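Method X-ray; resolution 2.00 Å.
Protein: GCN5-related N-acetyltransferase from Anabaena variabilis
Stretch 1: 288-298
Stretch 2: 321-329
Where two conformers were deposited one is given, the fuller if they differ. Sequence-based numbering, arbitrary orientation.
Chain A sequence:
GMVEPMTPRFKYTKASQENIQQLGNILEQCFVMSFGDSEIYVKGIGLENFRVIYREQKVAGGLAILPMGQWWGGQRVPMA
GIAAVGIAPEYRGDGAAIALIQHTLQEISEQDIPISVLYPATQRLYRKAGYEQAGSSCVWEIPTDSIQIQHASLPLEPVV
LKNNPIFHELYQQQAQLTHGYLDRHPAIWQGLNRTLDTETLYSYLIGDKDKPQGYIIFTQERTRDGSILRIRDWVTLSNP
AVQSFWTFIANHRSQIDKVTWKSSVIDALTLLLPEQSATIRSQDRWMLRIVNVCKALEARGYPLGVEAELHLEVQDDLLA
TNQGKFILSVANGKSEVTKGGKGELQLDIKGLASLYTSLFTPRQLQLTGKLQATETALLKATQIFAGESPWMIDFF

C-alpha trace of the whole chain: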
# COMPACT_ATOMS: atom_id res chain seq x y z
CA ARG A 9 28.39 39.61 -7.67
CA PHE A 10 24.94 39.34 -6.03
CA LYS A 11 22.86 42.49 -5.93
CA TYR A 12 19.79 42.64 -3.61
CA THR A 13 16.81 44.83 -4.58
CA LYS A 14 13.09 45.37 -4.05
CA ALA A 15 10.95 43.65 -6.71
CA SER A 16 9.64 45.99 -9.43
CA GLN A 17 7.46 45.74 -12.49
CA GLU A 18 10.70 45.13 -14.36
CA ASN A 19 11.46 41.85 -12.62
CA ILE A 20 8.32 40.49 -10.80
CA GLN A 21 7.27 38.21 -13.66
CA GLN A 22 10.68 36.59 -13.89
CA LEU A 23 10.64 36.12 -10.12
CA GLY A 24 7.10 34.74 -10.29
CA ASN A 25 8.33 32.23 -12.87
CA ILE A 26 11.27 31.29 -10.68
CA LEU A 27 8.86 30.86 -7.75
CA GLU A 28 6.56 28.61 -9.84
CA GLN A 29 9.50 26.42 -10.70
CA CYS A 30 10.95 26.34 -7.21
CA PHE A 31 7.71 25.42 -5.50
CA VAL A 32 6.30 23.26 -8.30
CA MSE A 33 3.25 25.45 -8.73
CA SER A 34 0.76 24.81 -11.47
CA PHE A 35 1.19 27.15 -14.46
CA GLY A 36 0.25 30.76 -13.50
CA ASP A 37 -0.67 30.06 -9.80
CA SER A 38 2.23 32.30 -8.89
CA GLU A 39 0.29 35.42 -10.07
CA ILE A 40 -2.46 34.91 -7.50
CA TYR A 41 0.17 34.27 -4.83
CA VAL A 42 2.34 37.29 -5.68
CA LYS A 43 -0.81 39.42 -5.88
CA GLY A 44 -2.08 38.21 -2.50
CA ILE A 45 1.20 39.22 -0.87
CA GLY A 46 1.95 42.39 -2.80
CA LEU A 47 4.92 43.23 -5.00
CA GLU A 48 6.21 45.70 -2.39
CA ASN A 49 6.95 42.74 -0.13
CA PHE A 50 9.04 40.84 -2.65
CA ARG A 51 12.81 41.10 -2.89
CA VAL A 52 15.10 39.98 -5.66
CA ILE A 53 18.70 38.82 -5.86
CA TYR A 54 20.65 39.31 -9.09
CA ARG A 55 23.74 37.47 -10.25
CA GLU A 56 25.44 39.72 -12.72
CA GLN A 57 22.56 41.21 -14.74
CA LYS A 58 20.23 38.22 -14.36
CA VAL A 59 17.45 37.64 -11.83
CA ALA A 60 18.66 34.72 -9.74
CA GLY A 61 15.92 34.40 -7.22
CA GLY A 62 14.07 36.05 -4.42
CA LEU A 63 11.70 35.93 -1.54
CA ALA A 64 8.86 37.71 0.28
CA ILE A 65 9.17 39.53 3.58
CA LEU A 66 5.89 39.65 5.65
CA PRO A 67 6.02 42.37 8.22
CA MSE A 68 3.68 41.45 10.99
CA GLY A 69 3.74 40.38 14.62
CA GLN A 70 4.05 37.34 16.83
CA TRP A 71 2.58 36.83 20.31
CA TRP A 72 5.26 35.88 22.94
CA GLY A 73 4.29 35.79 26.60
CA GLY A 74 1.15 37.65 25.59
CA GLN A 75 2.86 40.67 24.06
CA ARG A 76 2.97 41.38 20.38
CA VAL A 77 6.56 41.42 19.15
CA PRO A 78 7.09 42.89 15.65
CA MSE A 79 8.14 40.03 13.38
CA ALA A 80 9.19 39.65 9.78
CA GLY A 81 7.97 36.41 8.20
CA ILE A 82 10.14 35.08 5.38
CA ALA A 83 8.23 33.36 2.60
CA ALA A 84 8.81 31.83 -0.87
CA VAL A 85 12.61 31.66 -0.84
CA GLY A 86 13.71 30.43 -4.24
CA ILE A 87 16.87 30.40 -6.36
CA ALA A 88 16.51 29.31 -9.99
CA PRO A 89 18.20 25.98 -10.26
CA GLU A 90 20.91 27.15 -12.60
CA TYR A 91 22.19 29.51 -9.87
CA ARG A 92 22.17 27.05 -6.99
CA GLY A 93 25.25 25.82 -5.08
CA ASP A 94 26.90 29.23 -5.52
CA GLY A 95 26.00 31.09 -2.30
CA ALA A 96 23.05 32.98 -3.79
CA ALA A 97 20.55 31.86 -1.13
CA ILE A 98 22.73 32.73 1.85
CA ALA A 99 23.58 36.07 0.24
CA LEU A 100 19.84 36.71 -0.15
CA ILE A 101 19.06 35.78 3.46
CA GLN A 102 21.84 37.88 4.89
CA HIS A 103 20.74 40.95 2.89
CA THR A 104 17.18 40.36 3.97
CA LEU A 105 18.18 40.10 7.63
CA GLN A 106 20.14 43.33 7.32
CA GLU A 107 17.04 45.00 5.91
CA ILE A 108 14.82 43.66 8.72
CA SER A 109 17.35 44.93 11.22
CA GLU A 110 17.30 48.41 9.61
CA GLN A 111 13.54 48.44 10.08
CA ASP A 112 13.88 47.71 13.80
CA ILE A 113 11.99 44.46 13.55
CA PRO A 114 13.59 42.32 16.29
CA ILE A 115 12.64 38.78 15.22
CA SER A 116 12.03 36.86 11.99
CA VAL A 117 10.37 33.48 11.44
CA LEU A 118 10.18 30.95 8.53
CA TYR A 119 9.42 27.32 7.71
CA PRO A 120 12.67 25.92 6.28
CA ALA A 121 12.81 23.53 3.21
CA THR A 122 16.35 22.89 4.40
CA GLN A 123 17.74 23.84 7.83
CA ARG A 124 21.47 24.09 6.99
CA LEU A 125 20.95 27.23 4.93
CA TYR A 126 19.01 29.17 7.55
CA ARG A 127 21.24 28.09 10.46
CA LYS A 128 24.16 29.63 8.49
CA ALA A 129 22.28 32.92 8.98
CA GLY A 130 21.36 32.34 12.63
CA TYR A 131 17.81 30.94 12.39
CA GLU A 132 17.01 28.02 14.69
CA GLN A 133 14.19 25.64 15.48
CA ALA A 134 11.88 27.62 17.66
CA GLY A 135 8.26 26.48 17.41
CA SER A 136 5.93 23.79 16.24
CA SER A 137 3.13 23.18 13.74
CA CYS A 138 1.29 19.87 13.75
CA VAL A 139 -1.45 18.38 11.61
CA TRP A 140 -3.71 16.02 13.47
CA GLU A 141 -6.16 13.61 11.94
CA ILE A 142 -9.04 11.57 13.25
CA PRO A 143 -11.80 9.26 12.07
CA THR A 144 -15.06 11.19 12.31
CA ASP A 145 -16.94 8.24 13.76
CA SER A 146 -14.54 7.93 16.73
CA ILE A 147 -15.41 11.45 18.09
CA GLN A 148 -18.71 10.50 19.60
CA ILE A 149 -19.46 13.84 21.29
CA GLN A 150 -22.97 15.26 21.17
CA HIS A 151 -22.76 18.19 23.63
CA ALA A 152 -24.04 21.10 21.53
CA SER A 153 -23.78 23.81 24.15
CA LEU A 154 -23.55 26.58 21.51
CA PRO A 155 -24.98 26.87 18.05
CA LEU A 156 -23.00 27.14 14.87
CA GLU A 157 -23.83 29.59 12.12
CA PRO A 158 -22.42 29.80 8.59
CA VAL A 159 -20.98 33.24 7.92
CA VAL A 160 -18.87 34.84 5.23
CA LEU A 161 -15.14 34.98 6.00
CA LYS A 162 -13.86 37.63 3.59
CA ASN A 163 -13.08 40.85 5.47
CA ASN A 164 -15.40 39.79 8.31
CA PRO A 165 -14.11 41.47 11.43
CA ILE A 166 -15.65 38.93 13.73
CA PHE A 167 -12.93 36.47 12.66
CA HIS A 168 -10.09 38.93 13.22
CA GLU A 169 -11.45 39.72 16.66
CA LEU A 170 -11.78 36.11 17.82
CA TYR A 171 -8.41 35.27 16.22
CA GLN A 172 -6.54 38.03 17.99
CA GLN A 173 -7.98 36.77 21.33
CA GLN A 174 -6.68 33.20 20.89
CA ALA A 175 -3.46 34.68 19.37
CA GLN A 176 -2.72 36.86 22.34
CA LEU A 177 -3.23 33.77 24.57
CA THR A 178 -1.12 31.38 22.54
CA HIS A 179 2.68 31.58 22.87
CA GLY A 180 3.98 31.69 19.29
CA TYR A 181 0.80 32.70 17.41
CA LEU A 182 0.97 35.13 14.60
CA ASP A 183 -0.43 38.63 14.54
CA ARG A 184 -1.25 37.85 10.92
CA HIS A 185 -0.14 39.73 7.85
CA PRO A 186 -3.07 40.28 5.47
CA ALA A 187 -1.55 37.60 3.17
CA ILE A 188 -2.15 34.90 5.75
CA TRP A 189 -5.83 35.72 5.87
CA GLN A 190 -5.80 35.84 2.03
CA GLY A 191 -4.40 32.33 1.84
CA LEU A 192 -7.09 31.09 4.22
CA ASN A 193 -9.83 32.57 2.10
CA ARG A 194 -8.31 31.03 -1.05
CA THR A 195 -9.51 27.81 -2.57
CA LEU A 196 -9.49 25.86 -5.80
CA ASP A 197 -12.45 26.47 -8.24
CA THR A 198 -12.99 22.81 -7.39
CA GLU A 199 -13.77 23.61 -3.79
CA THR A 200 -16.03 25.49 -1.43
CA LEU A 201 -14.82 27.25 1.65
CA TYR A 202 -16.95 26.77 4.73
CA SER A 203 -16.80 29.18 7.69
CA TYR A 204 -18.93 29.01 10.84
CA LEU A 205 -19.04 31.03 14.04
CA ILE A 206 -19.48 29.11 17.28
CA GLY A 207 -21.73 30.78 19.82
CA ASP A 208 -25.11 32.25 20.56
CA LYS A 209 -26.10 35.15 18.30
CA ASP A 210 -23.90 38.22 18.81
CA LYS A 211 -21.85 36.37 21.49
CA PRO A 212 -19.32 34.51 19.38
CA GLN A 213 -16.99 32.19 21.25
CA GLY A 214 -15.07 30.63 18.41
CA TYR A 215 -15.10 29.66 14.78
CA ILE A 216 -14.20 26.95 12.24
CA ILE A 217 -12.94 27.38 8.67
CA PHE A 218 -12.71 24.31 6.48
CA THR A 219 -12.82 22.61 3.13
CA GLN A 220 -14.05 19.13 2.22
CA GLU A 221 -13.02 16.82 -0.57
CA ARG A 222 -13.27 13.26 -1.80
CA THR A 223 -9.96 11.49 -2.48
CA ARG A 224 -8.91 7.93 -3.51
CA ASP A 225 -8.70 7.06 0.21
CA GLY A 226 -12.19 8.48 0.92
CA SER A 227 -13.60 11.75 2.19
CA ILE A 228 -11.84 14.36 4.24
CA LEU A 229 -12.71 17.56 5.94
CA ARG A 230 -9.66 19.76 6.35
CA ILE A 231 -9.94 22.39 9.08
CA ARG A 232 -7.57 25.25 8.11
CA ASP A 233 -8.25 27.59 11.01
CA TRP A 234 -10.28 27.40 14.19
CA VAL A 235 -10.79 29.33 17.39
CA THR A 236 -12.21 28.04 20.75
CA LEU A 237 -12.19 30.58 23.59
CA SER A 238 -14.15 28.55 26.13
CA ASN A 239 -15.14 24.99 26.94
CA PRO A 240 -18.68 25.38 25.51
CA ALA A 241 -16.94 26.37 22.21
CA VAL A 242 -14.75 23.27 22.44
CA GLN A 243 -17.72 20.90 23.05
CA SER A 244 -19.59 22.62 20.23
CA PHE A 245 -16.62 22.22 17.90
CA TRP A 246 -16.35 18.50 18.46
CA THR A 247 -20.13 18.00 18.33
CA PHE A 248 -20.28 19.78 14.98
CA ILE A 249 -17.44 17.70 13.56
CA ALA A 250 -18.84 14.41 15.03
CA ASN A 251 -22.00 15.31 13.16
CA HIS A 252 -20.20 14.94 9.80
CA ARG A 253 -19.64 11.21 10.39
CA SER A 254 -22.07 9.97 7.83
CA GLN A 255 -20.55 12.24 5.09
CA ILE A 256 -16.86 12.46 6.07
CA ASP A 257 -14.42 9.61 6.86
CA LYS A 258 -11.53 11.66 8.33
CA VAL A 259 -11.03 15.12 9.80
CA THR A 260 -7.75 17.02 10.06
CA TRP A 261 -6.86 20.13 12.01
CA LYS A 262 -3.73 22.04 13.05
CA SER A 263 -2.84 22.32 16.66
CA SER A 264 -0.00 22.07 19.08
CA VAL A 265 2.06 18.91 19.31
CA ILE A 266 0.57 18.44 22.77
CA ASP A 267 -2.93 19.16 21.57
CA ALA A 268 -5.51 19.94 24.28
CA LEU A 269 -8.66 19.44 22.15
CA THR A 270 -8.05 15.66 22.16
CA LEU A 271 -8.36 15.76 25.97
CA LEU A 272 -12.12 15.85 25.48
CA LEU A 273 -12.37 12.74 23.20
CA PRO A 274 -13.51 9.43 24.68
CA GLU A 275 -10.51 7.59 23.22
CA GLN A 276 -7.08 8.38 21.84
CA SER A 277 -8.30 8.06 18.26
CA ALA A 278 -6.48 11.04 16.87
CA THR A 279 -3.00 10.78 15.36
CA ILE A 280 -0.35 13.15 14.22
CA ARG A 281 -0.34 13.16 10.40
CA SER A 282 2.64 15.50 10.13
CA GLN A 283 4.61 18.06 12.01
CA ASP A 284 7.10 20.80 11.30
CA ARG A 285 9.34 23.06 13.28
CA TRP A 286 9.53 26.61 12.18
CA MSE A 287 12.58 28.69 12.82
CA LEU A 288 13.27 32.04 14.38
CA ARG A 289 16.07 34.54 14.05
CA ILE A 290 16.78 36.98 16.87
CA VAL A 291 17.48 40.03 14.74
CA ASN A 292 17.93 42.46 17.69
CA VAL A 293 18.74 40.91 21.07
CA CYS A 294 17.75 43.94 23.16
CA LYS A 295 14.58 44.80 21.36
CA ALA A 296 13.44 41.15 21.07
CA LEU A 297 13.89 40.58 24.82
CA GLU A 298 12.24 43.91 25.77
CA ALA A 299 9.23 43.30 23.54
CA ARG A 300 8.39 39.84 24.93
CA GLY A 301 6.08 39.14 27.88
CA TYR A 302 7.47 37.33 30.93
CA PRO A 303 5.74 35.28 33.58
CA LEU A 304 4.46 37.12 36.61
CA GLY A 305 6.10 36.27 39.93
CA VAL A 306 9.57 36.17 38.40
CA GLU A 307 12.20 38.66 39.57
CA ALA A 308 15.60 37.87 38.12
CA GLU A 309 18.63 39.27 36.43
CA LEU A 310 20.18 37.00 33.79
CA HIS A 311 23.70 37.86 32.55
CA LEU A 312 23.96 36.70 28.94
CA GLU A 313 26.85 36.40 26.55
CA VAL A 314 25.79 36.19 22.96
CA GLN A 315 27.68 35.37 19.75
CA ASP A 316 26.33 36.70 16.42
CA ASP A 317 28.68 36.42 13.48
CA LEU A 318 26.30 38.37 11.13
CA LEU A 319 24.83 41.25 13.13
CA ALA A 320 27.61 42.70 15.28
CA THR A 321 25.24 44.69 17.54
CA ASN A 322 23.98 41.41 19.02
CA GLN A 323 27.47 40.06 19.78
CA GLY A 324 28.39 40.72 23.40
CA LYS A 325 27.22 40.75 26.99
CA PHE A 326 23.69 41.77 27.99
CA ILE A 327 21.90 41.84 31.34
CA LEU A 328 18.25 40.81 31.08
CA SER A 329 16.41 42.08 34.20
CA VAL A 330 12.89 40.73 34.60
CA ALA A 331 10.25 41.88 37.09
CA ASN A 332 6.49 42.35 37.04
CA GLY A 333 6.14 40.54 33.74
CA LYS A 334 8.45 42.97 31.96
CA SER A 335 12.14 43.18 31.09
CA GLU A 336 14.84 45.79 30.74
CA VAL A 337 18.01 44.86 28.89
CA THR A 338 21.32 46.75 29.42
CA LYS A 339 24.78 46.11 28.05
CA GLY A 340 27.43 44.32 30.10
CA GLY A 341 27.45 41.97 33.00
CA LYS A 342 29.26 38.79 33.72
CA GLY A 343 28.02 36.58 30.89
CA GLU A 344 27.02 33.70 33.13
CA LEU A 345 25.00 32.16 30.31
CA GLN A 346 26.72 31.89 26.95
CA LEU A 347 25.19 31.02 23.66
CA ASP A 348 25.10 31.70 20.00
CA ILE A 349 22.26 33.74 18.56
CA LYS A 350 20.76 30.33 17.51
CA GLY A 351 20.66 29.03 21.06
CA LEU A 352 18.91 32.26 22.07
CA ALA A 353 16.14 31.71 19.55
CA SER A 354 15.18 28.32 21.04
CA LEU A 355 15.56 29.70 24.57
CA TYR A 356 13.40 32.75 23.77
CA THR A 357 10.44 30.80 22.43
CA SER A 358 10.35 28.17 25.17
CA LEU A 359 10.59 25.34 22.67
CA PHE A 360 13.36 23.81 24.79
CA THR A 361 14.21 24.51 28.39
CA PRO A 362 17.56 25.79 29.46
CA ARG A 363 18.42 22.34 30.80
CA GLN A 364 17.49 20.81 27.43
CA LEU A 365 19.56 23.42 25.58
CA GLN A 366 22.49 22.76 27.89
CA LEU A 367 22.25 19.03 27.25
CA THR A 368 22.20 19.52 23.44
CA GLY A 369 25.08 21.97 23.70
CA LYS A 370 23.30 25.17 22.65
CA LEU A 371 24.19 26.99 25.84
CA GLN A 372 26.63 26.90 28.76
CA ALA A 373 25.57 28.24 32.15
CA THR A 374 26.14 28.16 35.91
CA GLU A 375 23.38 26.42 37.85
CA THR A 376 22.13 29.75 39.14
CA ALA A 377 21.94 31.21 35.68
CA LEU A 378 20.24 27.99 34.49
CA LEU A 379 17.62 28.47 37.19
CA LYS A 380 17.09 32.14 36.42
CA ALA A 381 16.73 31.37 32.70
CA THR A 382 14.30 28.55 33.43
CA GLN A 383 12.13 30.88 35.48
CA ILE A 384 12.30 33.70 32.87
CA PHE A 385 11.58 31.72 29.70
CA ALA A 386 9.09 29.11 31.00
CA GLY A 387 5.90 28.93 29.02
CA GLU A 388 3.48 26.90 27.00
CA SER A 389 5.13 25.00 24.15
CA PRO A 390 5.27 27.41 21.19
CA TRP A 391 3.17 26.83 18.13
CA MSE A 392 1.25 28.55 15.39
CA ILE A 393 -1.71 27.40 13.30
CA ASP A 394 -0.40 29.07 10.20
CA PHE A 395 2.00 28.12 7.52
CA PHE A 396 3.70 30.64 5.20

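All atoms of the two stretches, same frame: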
# COMPACT_ATOMS: atom_id res chain seq x y z
N LEU A 288 13.26 30.62 13.99
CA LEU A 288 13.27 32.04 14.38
C LEU A 288 14.69 32.60 14.40
O LEU A 288 15.63 31.91 14.79
CB LEU A 288 12.65 32.18 15.79
CG LEU A 288 12.45 33.62 16.32
CD1 LEU A 288 11.11 33.90 16.97
CD2 LEU A 288 13.62 34.03 17.26
N ARG A 289 14.82 33.85 13.98
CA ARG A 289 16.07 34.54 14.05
C ARG A 289 15.88 35.71 15.01
O ARG A 289 14.94 36.52 14.86
CB ARG A 289 16.48 35.06 12.66
CG ARG A 289 18.04 35.02 12.40
CD ARG A 289 18.87 36.01 13.17
NE ARG A 289 20.27 35.86 12.77
CZ ARG A 289 21.27 36.56 13.28
NH1 ARG A 289 21.05 37.47 14.23
NH2 ARG A 289 22.50 36.32 12.88
N ILE A 290 16.73 35.78 16.02
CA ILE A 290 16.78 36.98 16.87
C ILE A 290 17.57 38.02 16.09
O ILE A 290 18.78 37.92 15.94
CB ILE A 290 17.47 36.69 18.20
CG1 ILE A 290 16.72 35.57 18.94
CG2 ILE A 290 17.64 37.99 19.02
CD1 ILE A 290 15.46 35.95 19.71
N VAL A 291 16.86 39.00 15.54
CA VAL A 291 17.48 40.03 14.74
C VAL A 291 18.13 41.13 15.61
O VAL A 291 19.23 41.63 15.31
CB VAL A 291 16.45 40.65 13.77
CG1 VAL A 291 17.08 41.79 12.95
CG2 VAL A 291 15.88 39.57 12.84
N ASN A 292 17.43 41.50 16.69
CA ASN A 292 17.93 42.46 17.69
C ASN A 292 17.75 41.91 19.11
O ASN A 292 16.62 41.76 19.60
CB ASN A 292 17.25 43.80 17.53
CG ASN A 292 17.90 44.86 18.38
OD1 ASN A 292 17.91 44.80 19.61
ND2 ASN A 292 18.50 45.81 17.71
N VAL A 293 18.84 41.54 19.76
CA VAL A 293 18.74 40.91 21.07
C VAL A 293 18.01 41.76 22.09
O VAL A 293 17.13 41.26 22.77
CB VAL A 293 20.17 40.52 21.64
CG1 VAL A 293 20.14 40.15 23.13
CG2 VAL A 293 20.74 39.38 20.86
N CYS A 294 18.37 43.04 22.19
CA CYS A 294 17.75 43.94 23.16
C CYS A 294 16.28 44.14 22.90
O CYS A 294 15.45 43.96 23.78
CB CYS A 294 18.43 45.32 23.17
SG CYS A 294 20.16 45.26 23.60
N LYS A 295 15.95 44.54 21.68
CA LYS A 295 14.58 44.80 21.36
C LYS A 295 13.70 43.54 21.44
O LYS A 295 12.57 43.59 21.90
CB LYS A 295 14.46 45.48 20.01
CG LYS A 295 15.18 46.81 19.88
CD LYS A 295 14.59 47.92 20.74
N ALA A 296 14.21 42.41 21.01
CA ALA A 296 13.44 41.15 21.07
C ALA A 296 13.08 40.80 22.53
O ALA A 296 11.92 40.52 22.84
CB ALA A 296 14.18 40.01 20.44
N LEU A 297 14.07 40.88 23.41
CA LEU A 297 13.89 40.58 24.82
C LEU A 297 12.97 41.60 25.53
O LEU A 297 12.15 41.20 26.37
CB LEU A 297 15.22 40.49 25.54
CG LEU A 297 16.02 39.25 25.15
CD1 LEU A 297 17.48 39.34 25.63
CD2 LEU A 297 15.33 37.98 25.64
N GLU A 298 13.08 42.89 25.17
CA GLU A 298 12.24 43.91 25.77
C GLU A 298 10.81 43.89 25.27
O GLU A 298 9.90 44.33 25.96
CB GLU A 298 12.86 45.31 25.60
CG GLU A 298 14.18 45.46 26.35
CD GLU A 298 14.71 46.85 26.34
OE1 GLU A 298 14.36 47.57 25.38
OE2 GLU A 298 15.49 47.18 27.29
N THR A 321 25.88 44.08 16.36
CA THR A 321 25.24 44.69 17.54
C THR A 321 24.65 43.70 18.55
O THR A 321 24.29 44.07 19.67
CB THR A 321 24.10 45.66 17.14
OG1 THR A 321 23.06 44.93 16.49
CG2 THR A 321 24.64 46.78 16.22
N ASN A 322 24.49 42.44 18.16
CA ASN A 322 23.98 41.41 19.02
C ASN A 322 25.09 40.58 19.71
O ASN A 322 24.83 39.69 20.55
CB ASN A 322 23.18 40.42 18.17
CG ASN A 322 21.88 40.98 17.63
OD1 ASN A 322 21.28 41.85 18.22
ND2 ASN A 322 21.42 40.43 16.52
N GLN A 323 26.32 40.81 19.29
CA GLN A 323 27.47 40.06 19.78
C GLN A 323 27.94 40.73 21.03
O GLN A 323 28.37 41.85 20.96
CB GLN A 323 28.58 40.16 18.73
CG GLN A 323 29.94 39.64 19.13
CD GLN A 323 30.06 38.16 19.13
OE1 GLN A 323 29.77 37.47 18.13
NE2 GLN A 323 30.54 37.64 20.24
N GLY A 324 27.87 40.08 22.19
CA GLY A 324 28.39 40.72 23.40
C GLY A 324 27.66 40.30 24.65
O GLY A 324 26.90 39.33 24.65
N LYS A 325 27.84 41.08 25.72
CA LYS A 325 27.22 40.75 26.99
C LYS A 325 26.03 41.67 27.25
O LYS A 325 26.10 42.84 26.97
CB LYS A 325 28.21 40.87 28.12
CG LYS A 325 29.37 39.87 28.08
CD LYS A 325 30.37 40.32 29.14
CE LYS A 325 31.42 39.30 29.45
NZ LYS A 325 32.29 39.81 30.58
N PHE A 326 24.94 41.09 27.72
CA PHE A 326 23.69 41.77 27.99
C PHE A 326 23.16 41.27 29.36
O PHE A 326 23.26 40.06 29.70
CB PHE A 326 22.63 41.44 26.89
CG PHE A 326 23.06 41.79 25.50
CD1 PHE A 326 23.75 40.86 24.71
CD2 PHE A 326 22.78 43.05 24.96
CE1 PHE A 326 24.19 41.19 23.42
CE2 PHE A 326 23.21 43.38 23.66
CZ PHE A 326 23.92 42.46 22.90
N ILE A 327 22.62 42.19 30.13
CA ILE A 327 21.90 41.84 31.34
C ILE A 327 20.41 41.96 31.04
O ILE A 327 19.92 43.02 30.68
CB ILE A 327 22.24 42.75 32.51
CG1 ILE A 327 23.75 42.78 32.72
CG2 ILE A 327 21.46 42.29 33.73
CD1 ILE A 327 24.25 43.81 33.78
N LEU A 328 19.70 40.85 31.17
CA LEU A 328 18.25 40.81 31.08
C LEU A 328 17.70 40.88 32.50
O LEU A 328 17.91 39.94 33.29
CB LEU A 328 17.82 39.47 30.49
CG LEU A 328 16.35 39.20 30.37
CD1 LEU A 328 15.66 40.26 29.53
CD2 LEU A 328 16.18 37.80 29.80
N SER A 329 17.00 41.96 32.86
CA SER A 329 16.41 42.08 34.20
C SER A 329 14.93 41.98 34.05
O SER A 329 14.31 42.79 33.35
CB SER A 329 16.74 43.44 34.89
OG SER A 329 18.13 43.59 34.97
O HOH W 1 20.81 44.00 20.68

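This contact is a small, mostly buried helix-to-strand packing in which one asparagine side chain pins the polar start of a helix while a short row of apolar side chains closes the gap farther along. It illustrates a general principle: a carboxamide, carrying a donor and an acceptor on one planar group, can substitute for a backbone partner where a chain leaves a strand and has not yet entered its helix.

Asn322 is that carboxamide. Its CA-to-CB bond points sideways to the other stretch, but the end of the side chain comes nearer and reaches the turn between strand 288-290 and helix 293-298. There Asn322 ND2 donates to Val291 O at 2.8 Å, and Val293 N donates to Asn322 OD1 at 2.9 Å. With N-H...acceptor angles of 165° and 168°, both bonds are nearly straight, so the amide group bridges a carbonyl and an NH two residues apart. The NH of Val293 belongs to the first turn of the helix, where no preceding turn supplies a carbonyl; the side chain from the second stretch fills that need.

The helix also caps itself. Asn292, at the N-cap position, accepts through OD1 from Lys295 N at 2.9 Å, with an angle of 177°. Two asparagines from different stretches thus serve two NH groups of the same helix start, those of Val293 and Lys295. A water adds a further link, accepting from Cys294 N, between them, at 3.0 Å and donating a weak bond to Asn322 OD1 at 3.3 Å. Nearby, Arg289 NH1 donates to Ile290 O at 2.9 Å, and Asn322 ND2 lies at the edge of the guanidinium, 3.8 Å from Arg289 NH1, a contact and not a hydrogen bond.

Beyond this polar end the contact turns apolar. Val293 points toward the second stretch and sets its CG1 over one face of the Phe326 ring, 4.0 Å from the centroid and only 11° off the ring normal, a CH-pi arrangement. Cys294 meets the same ring obliquely: its SG lies 3.6 Å from Phe326 CE2 and 64° off the normal. One helical turn after Val293, Leu297 again points toward the strand, and its CB packs 4.0 Å from Leu328 CD1.

Helix and strand run almost parallel, 9° apart, with axes 10.2 Å from each other at closest approach. Four residues of helix and two of strand advance by about the same length, which is consistent with the pairing of Val293 with Phe326 and Leu297 with Leu328, while the intervening Ile327 remains out of reach.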